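Local atomic coordinates of probable fumarate reductase Ifc3 (Shewanella frigidimarina, PDB entry 1QO8), a protein that catalyses the reduction of fumarate to succinate in vitro, essentially in one direction, using one FAD and four covalently bound haems c in each subunit. Residues A[459-467]-A[477-485]; A[354-365]-A[493-504]. All blocks are in the same frame, centred on the assembly; numbering follows the deposited sequence.

Overall arrangement
Both interactions belong to the flavoprotein part of the chain, with centres about 30 Å apart and nearest atoms about 12 Å apart, so they do not touch. Interaction 2 comes first and last along the chain: strand 357-364 pairs antiparallel with strand 489-505, closing a loop of more than a hundred residues, with the centre of the contact about 12 Å from that of the chain. Interaction 1 falls within that excursion, about 36 Å from the chain centre, where helix 453-469 is met by the segment 477-485 that follows it. A few residues later the chain enters strand 489-505. The outlying helix is thereby connected to a strand that reaches the flavin.

Interaction 1 of 2, residues A[459-467]-A[477-485]; sequences TVSDYNGYV and RADMPLNMT
Met480 lays its thioether obliquely against the ring of Tyr463, a Met-aromatic contact with SD of Met480 4.6 Å from the ring centroid and 35° off its normal. The same sulfur approaches the next turn of the helix, 3.4 Å from CB of Tyr466, while CB and CG of Met480 lie near the Tyr463 hydroxyl. Val467 extends this apolar patch, setting its CB against CB of Met480 and its CG1 beside Leu482 O and the backbone of Asn483. With CG anti to the backbone N (chi1 -174°), the Tyr463 ring reaches across to residues 477-482. Its OH lies over one face of the Arg477 guanidinium, 3.2 Å from NH1 of Arg477 but at a poor angle for a hydrogen bond. Instead the hydroxyl donates to a water 2.6 Å from Tyr463 OH, which in turn donates to Leu482 O. A second water donates to both Val467 O and Met480 O. Arg477 is directed elsewhere: NE bonds Asp479 O at 2.8 Å, and NH1 bonds Ala380 O. Farther back along the helix, Asn464 grips the backbone of Met484 twice. Met484 N donates to Asn464 OD1 at 2.9 Å and 165°, whereas Asn464 ND2 donates to Met484 O at 3.0 Å, approaching from above that carbonyl's plane. Outside the pair, Val381 touches Tyr463 and helix 418-423 touches Leu482. The contact thus joins helix 453-469 to the irregular segment leading toward strand 489-505. At one end sulfur and aliphatic groups pack beside a water-bridged tyrosine hydroxyl; at the other, where Val460 CG1 packs beside Met484 CB, the Asn464 amide pairs with both backbone polar groups of Met484, which fixes the amide's rotation.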
loop_
_atom_site.group_PDB
_atom_site.type_symbol
_atom_site.label_atom_id
_atom_site.label_comp_id
_atom_site.label_asym_id
_atom_site.label_seq_id
_atom_site.Cartn_x
_atom_site.Cartn_y
_atom_site.Cartn_z
ATOM N N THR A 459 22.608 -16.768 33.446
ATOM C CA THR A 459 22.315 -15.361 33.204
ATOM C C THR A 459 22.273 -14.541 34.501
ATOM O O THR A 459 22.783 -13.445 34.496
ATOM C CB THR A 459 20.947 -15.210 32.479
ATOM O OG1 THR A 459 21.183 -15.833 31.208
ATOM C CG2 THR A 459 20.558 -13.754 32.407
ATOM N N VAL A 460 21.554 -15.006 35.491
ATOM C CA VAL A 460 21.510 -14.368 36.793
ATOM C C VAL A 460 22.866 -14.223 37.484
ATOM O O VAL A 460 23.111 -13.093 37.981
ATOM C CB VAL A 460 20.526 -15.162 37.670
ATOM C CG1 VAL A 460 20.507 -14.504 39.053
ATOM C CG2 VAL A 460 19.107 -15.097 37.086
ATOM N N SER A 461 23.741 -15.241 37.516
ATOM C CA SER A 461 25.097 -14.889 38.084
ATOM C C SER A 461 25.903 -14.005 37.183
ATOM O O SER A 461 26.516 -13.010 37.648
ATOM C CB SER A 461 25.875 -16.148 38.499
ATOM O OG SER A 461 26.576 -16.730 37.416
ATOM N N ASP A 462 25.878 -14.191 35.840
ATOM C CA ASP A 462 26.623 -13.181 35.055
ATOM C C ASP A 462 26.037 -11.837 35.365
ATOM O O ASP A 462 26.798 -10.900 35.539
ATOM C CB ASP A 462 26.456 -13.405 33.549
ATOM C CG ASP A 462 27.204 -14.632 33.045
ATOM O OD1 ASP A 462 27.965 -15.187 33.883
ATOM O OD2 ASP A 462 27.001 -14.986 31.857
ATOM N N TYR A 463 24.660 -11.700 35.229
ATOM C CA TYR A 463 24.214 -10.288 35.308
ATOM C C TYR A 463 24.468 -9.757 36.733
ATOM O O TYR A 463 24.704 -8.560 36.846
ATOM C CB TYR A 463 22.695 -10.227 35.017
ATOM C CG TYR A 463 22.200 -8.808 34.937
ATOM C CD1 TYR A 463 22.289 -8.094 33.765
ATOM C CD2 TYR A 463 21.633 -8.196 36.005
ATOM C CE1 TYR A 463 21.882 -6.775 33.600
ATOM C CE2 TYR A 463 21.153 -6.869 35.909
ATOM C CZ TYR A 463 21.309 -6.207 34.757
ATOM O OH TYR A 463 20.794 -4.928 34.695
ATOM N N ASN A 464 24.276 -10.515 37.804
ATOM C CA ASN A 464 24.611 -9.994 39.140
ATOM C C ASN A 464 26.080 -9.543 39.248
ATOM O O ASN A 464 26.389 -8.502 39.845
ATOM C CB ASN A 464 24.330 -11.057 40.236
ATOM C CG ASN A 464 22.800 -11.308 40.339
ATOM O OD1 ASN A 464 22.001 -10.475 39.867
ATOM N ND2 ASN A 464 22.389 -12.445 40.911
ATOM N N GLY A 465 26.991 -10.228 38.540
ATOM C CA GLY A 465 28.402 -9.803 38.489
ATOM C C GLY A 465 28.492 -8.535 37.667
ATOM O O GLY A 465 29.338 -7.700 37.984
ATOM N N TYR A 466 27.643 -8.340 36.625
ATOM C CA TYR A 466 27.669 -7.069 35.924
ATOM C C TYR A 466 27.122 -5.989 36.843
ATOM O O TYR A 466 27.488 -4.820 36.643
ATOM C CB TYR A 466 26.953 -6.999 34.565
ATOM C CG TYR A 466 27.282 -8.132 33.612
ATOM C CD1 TYR A 466 28.611 -8.643 33.630
ATOM C CD2 TYR A 466 26.358 -8.701 32.737
ATOM C CE1 TYR A 466 28.972 -9.696 32.837
ATOM C CE2 TYR A 466 26.698 -9.754 31.911
ATOM C CZ TYR A 466 28.028 -10.231 31.970
ATOM O OH TYR A 466 28.398 -11.294 31.185
ATOM N N VAL A 467 26.238 -6.367 37.832
ATOM C CA VAL A 467 25.842 -5.175 38.602
ATOM C C VAL A 467 26.983 -4.905 39.642
ATOM O O VAL A 467 27.160 -3.727 39.899
ATOM C CB VAL A 467 24.433 -5.043 39.059
ATOM C CG1 VAL A 467 23.374 -6.056 38.480
ATOM C CG2 VAL A 467 24.199 -4.764 40.521
ATOM N N ARG A 477 24.994 -2.756 28.626
ATOM C CA ARG A 477 24.002 -1.850 29.302
ATOM C C ARG A 477 24.765 -0.865 30.182
ATOM O O ARG A 477 25.487 -1.408 31.027
ATOM C CB ARG A 477 23.196 -2.797 30.201
ATOM C CG ARG A 477 22.064 -2.038 30.923
ATOM C CD ARG A 477 21.283 -3.146 31.715
ATOM N NE ARG A 477 20.238 -2.361 32.407
ATOM C CZ ARG A 477 19.022 -2.792 32.748
ATOM N NH1 ARG A 477 18.672 -4.077 32.524
ATOM N NH2 ARG A 477 18.220 -1.895 33.336
ATOM N N ALA A 478 24.642 0.429 30.152
ATOM C CA ALA A 478 25.390 1.379 30.941
ATOM C C ALA A 478 24.964 1.519 32.407
ATOM O O ALA A 478 25.719 2.013 33.285
ATOM C CB ALA A 478 25.219 2.784 30.291
ATOM N N ASP A 479 23.702 1.155 32.679
ATOM C CA ASP A 479 23.159 1.439 34.020
ATOM C C ASP A 479 22.414 0.203 34.459
ATOM O O ASP A 479 21.387 -0.234 33.869
ATOM C CB ASP A 479 22.350 2.745 34.013
ATOM C CG ASP A 479 21.408 2.727 35.238
ATOM O OD1 ASP A 479 21.813 2.384 36.387
ATOM O OD2 ASP A 479 20.207 3.061 35.073
ATOM N N MET A 480 22.944 -0.451 35.509
ATOM C CA MET A 480 22.428 -1.647 36.108
ATOM C C MET A 480 22.061 -1.507 37.589
ATOM O O MET A 480 22.776 -1.782 38.539
ATOM C CB MET A 480 23.320 -2.852 35.819
ATOM C CG MET A 480 23.764 -2.876 34.297
ATOM S SD MET A 480 24.929 -4.238 34.196
ATOM C CE MET A 480 26.393 -3.131 34.139
ATOM N N PRO A 481 20.756 -1.183 37.854
ATOM C CA PRO A 481 20.451 -0.616 39.163
ATOM C C PRO A 481 20.090 -1.741 40.068
ATOM O O PRO A 481 20.048 -1.454 41.257
ATOM C CB PRO A 481 19.427 0.458 39.065
ATOM C CG PRO A 481 19.075 0.475 37.596
ATOM C CD PRO A 481 20.007 -0.376 36.792
ATOM N N LEU A 482 19.944 -2.979 39.692
ATOM C CA LEU A 482 19.420 -3.914 40.690
ATOM C C LEU A 482 19.901 -5.206 40.107
ATOM O O LEU A 482 19.820 -5.383 38.902
ATOM C CB LEU A 482 17.827 -3.974 40.591
ATOM C CG LEU A 482 17.004 -2.812 41.133
ATOM C CD1 LEU A 482 15.429 -2.982 41.067
ATOM C CD2 LEU A 482 17.337 -2.573 42.617
ATOM N N ASN A 483 20.228 -6.145 40.923
ATOM C CA ASN A 483 20.544 -7.497 40.600
ATOM C C ASN A 483 19.302 -8.331 40.920
ATOM O O ASN A 483 18.287 -7.772 41.335
ATOM C CB ASN A 483 21.589 -7.853 41.701
ATOM C CG ASN A 483 20.758 -7.683 42.990
ATOM O OD1 ASN A 483 20.172 -6.610 43.230
ATOM N ND2 ASN A 483 20.541 -8.525 43.923
ATOM N N MET A 484 19.430 -9.618 40.877
ATOM C CA MET A 484 18.372 -10.582 41.085
ATOM C C MET A 484 18.913 -11.539 42.155
ATOM O O MET A 484 19.563 -12.544 41.844
ATOM C CB MET A 484 18.049 -11.269 39.744
ATOM C CG MET A 484 17.294 -10.304 38.806
ATOM S SD MET A 484 16.815 -11.068 37.223
ATOM C CE MET A 484 15.698 -12.285 37.840
ATOM N N THR A 485 18.660 -11.193 43.401
ATOM C CA THR A 485 19.082 -11.969 44.560
ATOM C C THR A 485 17.976 -12.027 45.586
ATOM O O THR A 485 18.145 -12.840 46.510
ATOM C CB THR A 485 20.246 -11.221 45.295
ATOM O OG1 THR A 485 19.804 -9.872 45.476
ATOM C CG2 THR A 485 21.524 -11.185 44.493
HETATM O O HOH W 1 19.399 -4.057 36.764
HETATM O O HOH W 2 25.708 -1.220 38.515
#

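Interaction 2 of 2, residues A[354-365]-A[493-504]; sequences IDWVQAHPTVGK and KVAPGIHHTMGG. With FAD (flavin-adenine dinucleotide), chain G.
Gln358 O accepts from both His499 N and His500 N, each at 3.0 Å, the first in the carbonyl plane and the second tilted 30° from it. Gln358 N returns a bond to His500 O. A classic beta bulge sets both histidines opposite Gln358; His499 meets the isoalloxazine and His500 the ribityl chain. Both side chains have CG anti to the backbone N (chi1 -176° and 180°), which carries both rings to the cofactor. CE1 of His499 comes within 3.3 Å of FAD C8, which lies obliquely off the His499 ring, whereas the His500 ring turns its edge to the ribityl chain, with CE1 of His500 3.0 Å from FAD O3' near the ring plane. The Gln358 amide runs alongside His499, placing OE1 of Gln358 3.6 Å from CD2 of His499 at the ring's edge; its NE2 is held by Asn538 OD1 and Arg539 O. The Met502 side chain, bent at chi2 and chi3, packs against Gln358, with CE of Met502 3.5 Å from CB of Gln358. Outward, Ser331 holds ND1 of His499, and Glu529 lies beside His500. Reciprocal bonds between His360 and Gly497, both 2.7 Å, continue the pairing, and after the corner at Pro361 the backbones of Val363 and Ala495 pair again. Val363 CG2 packs on Gly497, 3.6 Å from Gly497 N. On the other side of the sheet from Gln358, CG1 of Val357 meets CG2 of Ile498 at 3.6 Å, with helix 315-321 touching both. His360 and His499 probably bind succinate, as in related enzymes. This bulged antiparallel pair thus brings flavin-contacting and probable substrate-binding histidines together in the active site of a fumarate reductase flavoprotein.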
loop_
_atom_site.group_PDB
_atom_site.type_symbol
_atom_site.label_atom_id
_atom_site.label_comp_id
_atom_site.label_asym_id
_atom_site.label_seq_id
_atom_site.Cartn_x
_atom_site.Cartn_y
_atom_site.Cartn_z
ATOM N N ILE A 354 -0.471 4.627 3.247
ATOM C CA ILE A 354 -1.393 3.553 3.646
ATOM C C ILE A 354 -0.684 2.484 4.463
ATOM O O ILE A 354 -1.167 1.832 5.416
ATOM C CB ILE A 354 -2.067 2.943 2.417
ATOM C CG1 ILE A 354 -3.094 1.858 2.735
ATOM C CG2 ILE A 354 -1.003 2.379 1.466
ATOM C CD1 ILE A 354 -4.321 2.362 3.517
ATOM N N ASP A 355 0.610 2.316 4.160
ATOM C CA ASP A 355 1.350 1.164 4.691
ATOM C C ASP A 355 2.100 1.503 5.990
ATOM O O ASP A 355 2.769 0.590 6.498
ATOM C CB ASP A 355 2.259 0.566 3.633
ATOM C CG ASP A 355 3.289 1.429 2.948
ATOM O OD1 ASP A 355 3.054 2.643 2.818
ATOM O OD2 ASP A 355 4.336 0.877 2.559
ATOM N N TRP A 356 1.886 2.619 6.628
ATOM C CA TRP A 356 2.721 3.086 7.753
ATOM C C TRP A 356 2.112 2.589 9.083
ATOM O O TRP A 356 0.942 2.930 9.331
ATOM C CB TRP A 356 3.002 4.611 7.747
ATOM C CG TRP A 356 4.109 4.835 6.744
ATOM C CD1 TRP A 356 3.971 5.137 5.418
ATOM C CD2 TRP A 356 5.510 4.717 6.975
ATOM N NE1 TRP A 356 5.195 5.222 4.791
ATOM C CE2 TRP A 356 6.152 4.949 5.732
ATOM C CE3 TRP A 356 6.266 4.391 8.101
ATOM C CZ2 TRP A 356 7.544 4.874 5.598
ATOM C CZ3 TRP A 356 7.645 4.293 7.954
ATOM C CH2 TRP A 356 8.262 4.588 6.728
ATOM N N VAL A 357 2.772 1.610 9.687
ATOM C CA VAL A 357 2.319 0.913 10.885
ATOM C C VAL A 357 3.323 1.081 12.055
ATOM O O VAL A 357 4.565 1.001 11.992
ATOM C CB VAL A 357 2.081 -0.574 10.597
ATOM C CG1 VAL A 357 1.586 -1.368 11.817
ATOM C CG2 VAL A 357 1.108 -0.711 9.400
ATOM N N GLN A 358 2.720 1.606 13.138
ATOM C CA GLN A 358 3.478 1.857 14.382
ATOM C C GLN A 358 3.266 0.659 15.297
ATOM O O GLN A 358 2.161 0.121 15.456
ATOM C CB GLN A 358 3.131 3.134 15.069
ATOM C CG GLN A 358 3.748 3.276 16.492
ATOM C CD GLN A 358 3.042 4.489 17.054
ATOM O OE1 GLN A 358 1.924 4.393 17.529
ATOM N NE2 GLN A 358 3.698 5.632 16.934
ATOM N N ALA A 359 4.413 0.310 15.895
ATOM C CA ALA A 359 4.374 -0.809 16.849
ATOM C C ALA A 359 4.902 -0.423 18.222
ATOM O O ALA A 359 5.687 0.490 18.312
ATOM C CB ALA A 359 5.322 -1.909 16.358
ATOM N N HIS A 360 4.812 -1.340 19.171
ATOM C CA HIS A 360 5.353 -1.082 20.512
ATOM C C HIS A 360 6.237 -2.273 20.781
ATOM O O HIS A 360 5.874 -3.399 20.531
ATOM C CB HIS A 360 4.203 -0.884 21.511
ATOM C CG HIS A 360 4.715 -0.696 22.905
ATOM N ND1 HIS A 360 4.694 0.496 23.577
ATOM C CD2 HIS A 360 5.253 -1.594 23.772
ATOM C CE1 HIS A 360 5.227 0.353 24.784
ATOM N NE2 HIS A 360 5.499 -0.911 24.915
ATOM N N PRO A 361 7.452 -2.057 21.282
ATOM C CA PRO A 361 8.362 -3.112 21.567
ATOM C C PRO A 361 8.025 -4.224 22.485
ATOM O O PRO A 361 8.534 -5.334 22.314
ATOM C CB PRO A 361 9.687 -2.412 21.970
ATOM C CG PRO A 361 9.285 -1.033 22.261
ATOM C CD PRO A 361 7.926 -0.683 21.668
ATOM N N THR A 362 7.374 -4.124 23.631
ATOM C CA THR A 362 7.167 -5.174 24.572
ATOM C C THR A 362 5.699 -5.093 25.046
ATOM O O THR A 362 5.290 -4.349 25.979
ATOM C CB THR A 362 8.129 -4.907 25.813
ATOM O OG1 THR A 362 7.847 -3.587 26.261
ATOM C CG2 THR A 362 9.585 -5.037 25.393
ATOM N N VAL A 363 4.810 -5.664 24.208
ATOM C CA VAL A 363 3.379 -5.868 24.571
ATOM C C VAL A 363 3.239 -7.228 25.214
ATOM O O VAL A 363 3.899 -8.172 24.729
ATOM C CB VAL A 363 2.518 -5.868 23.246
ATOM C CG1 VAL A 363 1.065 -6.083 23.478
ATOM C CG2 VAL A 363 2.666 -4.464 22.614
ATOM N N GLY A 364 2.358 -7.392 26.223
ATOM C CA GLY A 364 2.273 -8.748 26.783
ATOM C C GLY A 364 1.880 -9.783 25.776
ATOM O O GLY A 364 1.041 -9.498 24.923
ATOM N N LYS A 365 2.361 -11.006 25.801
ATOM C CA LYS A 365 2.075 -11.971 24.769
ATOM C C LYS A 365 0.781 -12.726 25.120
ATOM O O LYS A 365 -0.043 -13.080 24.259
ATOM C CB LYS A 365 3.276 -12.856 24.455
ATOM C CG LYS A 365 3.390 -13.156 22.952
ATOM C CD LYS A 365 3.893 -14.551 22.611
ATOM C CE LYS A 365 3.477 -14.964 21.200
ATOM N NZ LYS A 365 3.855 -13.968 20.143
ATOM N N LYS A 493 5.737 -12.305 29.946
ATOM C CA LYS A 493 6.043 -12.679 28.557
ATOM C C LYS A 493 5.689 -11.589 27.571
ATOM O O LYS A 493 4.600 -11.024 27.681
ATOM C CB LYS A 493 5.318 -13.988 28.244
ATOM C CG LYS A 493 5.683 -14.609 26.885
ATOM C CD LYS A 493 4.872 -15.937 26.901
ATOM C CE LYS A 493 5.245 -16.956 25.897
ATOM N NZ LYS A 493 4.302 -18.165 26.066
ATOM N N VAL A 494 6.643 -11.097 26.742
ATOM C CA VAL A 494 6.345 -9.961 25.843
ATOM C C VAL A 494 6.793 -10.161 24.425
ATOM O O VAL A 494 7.537 -11.072 24.112
ATOM C CB VAL A 494 7.011 -8.675 26.345
ATOM C CG1 VAL A 494 6.617 -8.444 27.809
ATOM C CG2 VAL A 494 8.562 -8.806 26.256
ATOM N N ALA A 495 6.330 -9.357 23.490
ATOM C CA ALA A 495 6.667 -9.344 22.096
ATOM C C ALA A 495 6.241 -8.004 21.548
ATOM O O ALA A 495 5.388 -7.289 22.077
ATOM C CB ALA A 495 6.004 -10.546 21.415
ATOM N N PRO A 496 6.991 -7.482 20.566
ATOM C CA PRO A 496 6.553 -6.238 19.966
ATOM C C PRO A 496 5.119 -6.430 19.426
ATOM O O PRO A 496 4.747 -7.499 19.010
ATOM C CB PRO A 496 7.537 -5.990 18.827
ATOM C CG PRO A 496 8.530 -7.068 18.888
ATOM C CD PRO A 496 8.017 -8.196 19.821
ATOM N N GLY A 497 4.328 -5.341 19.506
ATOM C CA GLY A 497 2.934 -5.463 19.105
ATOM C C GLY A 497 2.612 -4.308 18.117
ATOM O O GLY A 497 2.988 -3.174 18.385
ATOM N N ILE A 498 1.807 -4.678 17.122
ATOM C CA ILE A 498 1.153 -3.628 16.330
ATOM C C ILE A 498 0.299 -2.815 17.248
ATOM O O ILE A 498 -0.475 -3.293 18.091
ATOM C CB ILE A 498 0.375 -4.267 15.115
ATOM C CG1 ILE A 498 1.573 -4.804 14.241
ATOM C CG2 ILE A 498 -0.276 -3.156 14.318
ATOM C CD1 ILE A 498 1.176 -5.999 13.442
ATOM N N HIS A 499 0.314 -1.524 17.146
ATOM C CA HIS A 499 -0.327 -0.601 18.012
ATOM C C HIS A 499 -1.107 0.414 17.245
ATOM O O HIS A 499 -2.164 0.735 17.806
ATOM C CB HIS A 499 0.846 0.126 18.828
ATOM C CG HIS A 499 0.247 1.052 19.840
ATOM N ND1 HIS A 499 -0.388 0.483 20.932
ATOM C CD2 HIS A 499 0.171 2.380 19.993
ATOM C CE1 HIS A 499 -0.870 1.464 21.733
ATOM N NE2 HIS A 499 -0.589 2.601 21.144
ATOM N N HIS A 500 -0.700 0.948 16.099
ATOM C CA HIS A 500 -1.561 2.047 15.601
ATOM C C HIS A 500 -1.254 2.004 14.101
ATOM O O HIS A 500 -0.088 1.872 13.725
ATOM C CB HIS A 500 -1.224 3.394 16.168
ATOM C CG HIS A 500 -2.097 4.531 15.665
ATOM N ND1 HIS A 500 -3.250 4.882 16.245
ATOM C CD2 HIS A 500 -1.908 5.360 14.551
ATOM C CE1 HIS A 500 -3.790 5.956 15.615
ATOM N NE2 HIS A 500 -3.039 6.217 14.564
ATOM N N THR A 501 -2.253 2.135 13.222
ATOM C CA THR A 501 -1.927 2.301 11.812
ATOM C C THR A 501 -2.156 3.713 11.346
ATOM O O THR A 501 -3.302 4.087 11.132
ATOM C CB THR A 501 -2.787 1.309 10.966
ATOM O OG1 THR A 501 -4.178 1.507 11.238
ATOM C CG2 THR A 501 -2.474 -0.081 11.442
ATOM N N MET A 502 -1.112 4.527 11.232
ATOM C CA MET A 502 -1.184 5.887 10.811
ATOM C C MET A 502 -1.752 5.988 9.389
ATOM O O MET A 502 -2.346 7.054 9.137
ATOM C CB MET A 502 0.222 6.590 10.634
ATOM C CG MET A 502 0.991 6.877 11.961
ATOM S SD MET A 502 1.604 5.509 12.952
ATOM C CE MET A 502 2.912 4.783 11.965
ATOM N N GLY A 503 -1.505 5.050 8.493
ATOM C CA GLY A 503 -2.009 5.237 7.160
ATOM C C GLY A 503 -3.516 4.925 7.119
ATOM O O GLY A 503 -4.050 4.294 8.071
ATOM N N GLY A 504 -4.170 5.382 6.074
ATOM C CA GLY A 504 -5.594 5.015 5.940
ATOM C C GLY A 504 -6.147 5.742 4.693
ATOM O O GLY A 504 -5.400 6.135 3.816
HETATM P PA FAD G . -11.783 2.968 17.356
HETATM O O1A FAD G . -11.875 3.529 18.741
HETATM O O2A FAD G . -11.154 1.791 17.122
HETATM O O5B FAD G . -13.264 2.501 17.116
HETATM C C5B FAD G . -13.762 2.034 15.795
HETATM C C4B FAD G . -15.238 1.428 16.014
HETATM O O4B FAD G . -15.637 0.995 14.623
HETATM C C3B FAD G . -15.185 0.077 16.801
HETATM O O3B FAD G . -15.856 -0.037 17.974
HETATM C C2B FAD G . -15.296 -1.040 15.700
HETATM O O2B FAD G . -15.949 -2.260 16.129
HETATM C C1B FAD G . -16.227 -0.359 14.768
HETATM N N9A FAD G . -16.152 -0.877 13.395
HETATM C C8A FAD G . -15.051 -1.311 12.702
HETATM N N7A FAD G . -15.364 -1.819 11.542
HETATM C C5A FAD G . -16.749 -1.719 11.446
HETATM C C6A FAD G . -17.715 -2.179 10.452
HETATM N N6A FAD G . -17.391 -2.780 9.340
HETATM N N1A FAD G . -19.003 -1.859 10.735
HETATM C C2A FAD G . -19.406 -1.303 11.928
HETATM N N3A FAD G . -18.580 -0.869 12.906
HETATM C C4A FAD G . -17.281 -1.137 12.602
HETATM N N1 FAD G . -3.769 7.494 21.273
HETATM C C2 FAD G . -3.669 8.643 21.885
HETATM O O2 FAD G . -3.628 9.727 21.402
HETATM N N3 FAD G . -3.595 8.749 23.307
HETATM C C4 FAD G . -3.650 7.543 23.998
HETATM O O4 FAD G . -3.545 7.548 25.192
HETATM C C4X FAD G . -3.698 6.270 23.283
HETATM N N5 FAD G . -3.684 5.113 23.963
HETATM C C5X FAD G . -3.809 3.928 23.320
HETATM C C6 FAD G . -3.804 2.758 24.093
HETATM C C7 FAD G . -3.937 1.540 23.472
HETATM C C7M FAD G . -3.944 0.247 24.224
HETATM C C8 FAD G . -4.120 1.513 22.042
HETATM C C8M FAD G . -4.339 0.196 21.363
HETATM C C9 FAD G . -4.157 2.658 21.288
HETATM C C9A FAD G . -4.007 3.887 21.886
HETATM N N10 FAD G . -3.993 5.126 21.215
HETATM C C10 FAD G . -3.843 6.294 21.858
HETATM C "C1'" FAD G . -4.546 5.221 19.827
HETATM C "C2'" FAD G . -5.999 5.802 19.875
HETATM O "O2'" FAD G . -6.540 5.115 21.053
HETATM C "C3'" FAD G . -6.740 5.150 18.682
HETATM O "O3'" FAD G . -6.105 5.491 17.443
HETATM C "C4'" FAD G . -8.063 5.963 18.485
HETATM O "O4'" FAD G . -8.835 5.656 19.686
HETATM C "C5'" FAD G . -8.799 5.292 17.270
HETATM O "O5'" FAD G . -10.252 5.856 17.391
HETATM P P FAD G . -11.325 5.591 16.319
HETATM O O1P FAD G . -12.538 6.350 16.808
HETATM O O2P FAD G . -10.693 5.931 15.124
HETATM O O3P FAD G . -11.431 4.146 16.303
#